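Local coordinates for 70 KDA protein (Xanthomonas sp., PDB 4B2N) that oxidatively cleaves rubber (polyisoprene) processively as a dioxygenase carrying two covalently attached c-type haems, at residues G415-V420 / A503-G508. Numbering follows the deposited sequence.
Sequences GVAAVV and APPLYG. With HEC (heme c), chain D.
A417 presses its CB, which points across the contact, against the extended run A503 to P505: it lies 3.6 Å from CD of P505 and 3.4 Å from the carbonyl O of A503. This is the tight middle of two buried loops running nearly antiparallel. At one end Y507 meets the backbone of G415, which has no side chain and lets the ring lie close: its OH comes within 3.4 Å, and its CE2 within 3.7 Å, of G415 CA. The other end is looser and polar, the V419 side chain coming no closer than 5.0 Å to 503-508. A single direct hydrogen bond joins the backbones there, A503 N to V419 O (3.1 Å), while a water accepts from V419 N and donates to A503 O (2.7 Å), bridging the two backbones. The far side of 503-508 faces heme c: A503 CB is 3.4 Å from the CHD methine carbon, and L506 CD1 packs on CHB. P504 O also accepts a hydrogen bond from ND1 of H394, an axial ligand of this haem's iron, with H641 the other. Loop 415-420 thus backs a haem-lining wall through second-shell contacts, and the P504 carbonyl probably helps orient H394 and may strengthen its donation to iron.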
# COMPACT_ATOMS: atom_id res chain seq x y z
N GLY A 415 -17.08 6.41 10.37
CA GLY A 415 -16.09 5.60 9.66
C GLY A 415 -14.74 6.24 9.27
O GLY A 415 -13.84 5.55 8.83
N VAL A 416 -14.59 7.55 9.48
CA VAL A 416 -13.28 8.22 9.20
C VAL A 416 -12.16 7.65 10.09
O VAL A 416 -12.35 7.52 11.30
CB VAL A 416 -13.33 9.77 9.30
CG1 VAL A 416 -11.94 10.40 9.20
CG2 VAL A 416 -14.23 10.35 8.22
N ALA A 417 -11.05 7.27 9.45
CA ALA A 417 -9.86 6.89 10.20
C ALA A 417 -8.89 8.10 10.17
O ALA A 417 -8.25 8.39 9.13
CB ALA A 417 -9.22 5.63 9.56
N ALA A 418 -8.77 8.84 11.28
CA ALA A 418 -7.81 9.92 11.36
C ALA A 418 -7.05 9.93 12.67
O ALA A 418 -6.85 11.01 13.27
CB ALA A 418 -8.50 11.27 11.14
N VAL A 419 -6.63 8.75 13.14
CA VAL A 419 -5.81 8.69 14.32
C VAL A 419 -4.54 7.95 13.98
O VAL A 419 -4.62 6.81 13.60
CB VAL A 419 -6.57 7.94 15.44
CG1 VAL A 419 -5.69 7.69 16.68
CG2 VAL A 419 -7.86 8.68 15.84
N VAL A 420 -3.38 8.60 14.15
CA VAL A 420 -2.06 7.93 14.17
C VAL A 420 -1.79 7.61 15.65
O VAL A 420 -1.71 8.51 16.51
CB VAL A 420 -0.98 8.82 13.53
CG1 VAL A 420 0.44 8.23 13.66
CG2 VAL A 420 -1.31 9.01 12.05
N ALA A 503 -4.47 3.88 12.72
CA ALA A 503 -5.47 2.82 12.99
C ALA A 503 -6.40 2.77 11.73
O ALA A 503 -7.23 3.66 11.48
CB ALA A 503 -6.23 3.09 14.32
N PRO A 504 -6.21 1.77 10.86
CA PRO A 504 -6.93 1.94 9.58
C PRO A 504 -8.43 1.62 9.67
O PRO A 504 -8.83 1.03 10.65
CB PRO A 504 -6.29 0.89 8.66
CG PRO A 504 -5.69 -0.13 9.60
CD PRO A 504 -5.31 0.60 10.87
N PRO A 505 -9.23 2.01 8.66
CA PRO A 505 -10.65 1.60 8.60
C PRO A 505 -10.78 0.09 8.67
O PRO A 505 -9.97 -0.71 8.03
CB PRO A 505 -11.13 2.14 7.19
CG PRO A 505 -10.17 3.29 6.88
CD PRO A 505 -8.84 2.77 7.43
N LEU A 506 -11.80 -0.33 9.40
CA LEU A 506 -12.16 -1.76 9.47
C LEU A 506 -13.27 -2.16 8.51
O LEU A 506 -13.57 -3.33 8.41
CB LEU A 506 -12.47 -2.24 10.90
CG LEU A 506 -11.41 -1.86 11.94
CD1 LEU A 506 -11.79 -2.41 13.30
CD2 LEU A 506 -10.08 -2.51 11.57
N TYR A 507 -13.80 -1.20 7.73
CA TYR A 507 -14.63 -1.54 6.60
C TYR A 507 -13.84 -2.49 5.72
O TYR A 507 -12.78 -2.14 5.26
CB TYR A 507 -14.93 -0.28 5.77
CG TYR A 507 -15.85 0.73 6.46
CD1 TYR A 507 -17.06 0.33 7.09
CD2 TYR A 507 -15.55 2.07 6.41
CE1 TYR A 507 -17.91 1.28 7.69
CE2 TYR A 507 -16.36 3.04 7.00
CZ TYR A 507 -17.59 2.64 7.59
OH TYR A 507 -18.42 3.61 8.14
N GLY A 508 -14.36 -3.67 5.43
CA GLY A 508 -13.65 -4.50 4.40
C GLY A 508 -12.62 -5.38 5.09
O GLY A 508 -12.13 -6.34 4.51
FE HEC D . -6.70 -1.77 16.25
CHA HEC D . -4.62 -2.50 13.59
CHB HEC D . -9.13 -4.11 15.10
CHC HEC D . -8.54 -1.44 19.11
CHD HEC D . -5.02 1.16 16.79
NA HEC D . -6.88 -2.95 14.62
C1A HEC D . -5.85 -3.25 13.70
C2A HEC D . -6.25 -4.31 12.77
C3A HEC D . -7.58 -4.77 13.21
C4A HEC D . -7.89 -3.97 14.37
CMA HEC D . -8.41 -5.84 12.53
CAA HEC D . -5.51 -4.78 11.52
CBA HEC D . -5.97 -3.70 10.47
CGA HEC D . -5.16 -3.83 9.17
O1A HEC D . -4.19 -4.63 9.18
O2A HEC D . -5.44 -3.21 8.08
NB HEC D . -8.53 -2.66 16.96
C1B HEC D . -9.38 -3.54 16.42
C2B HEC D . -10.55 -3.90 17.23
C3B HEC D . -10.34 -3.10 18.45
C4B HEC D . -9.10 -2.40 18.17
CMB HEC D . -11.65 -4.86 16.85
CAB HEC D . -11.18 -3.06 19.71
CBB HEC D . -11.17 -4.25 20.44
NC HEC D . -6.87 -0.36 17.58
C1C HEC D . -7.57 -0.42 18.82
C2C HEC D . -7.25 0.65 19.76
C3C HEC D . -6.23 1.41 19.08
C4C HEC D . -5.96 0.71 17.79
CMC HEC D . -7.85 0.91 21.14
CAC HEC D . -5.56 2.62 19.65
CBC HEC D . -4.96 2.68 20.85
ND HEC D . -5.21 -0.83 15.34
C1D HEC D . -4.58 0.29 15.68
C2D HEC D . -3.43 0.70 14.89
C3D HEC D . -3.29 -0.38 13.95
C4D HEC D . -4.39 -1.26 14.32
CMD HEC D . -2.58 1.94 15.04
CAD HEC D . -2.26 -0.52 12.86
CBD HEC D . -1.16 -1.41 13.46
CGD HEC D . -0.04 -1.70 12.49
O1D HEC D . 1.14 -1.47 12.77
O2D HEC D . -0.40 -2.12 11.41
O HOH W 1 -7.71 6.04 12.62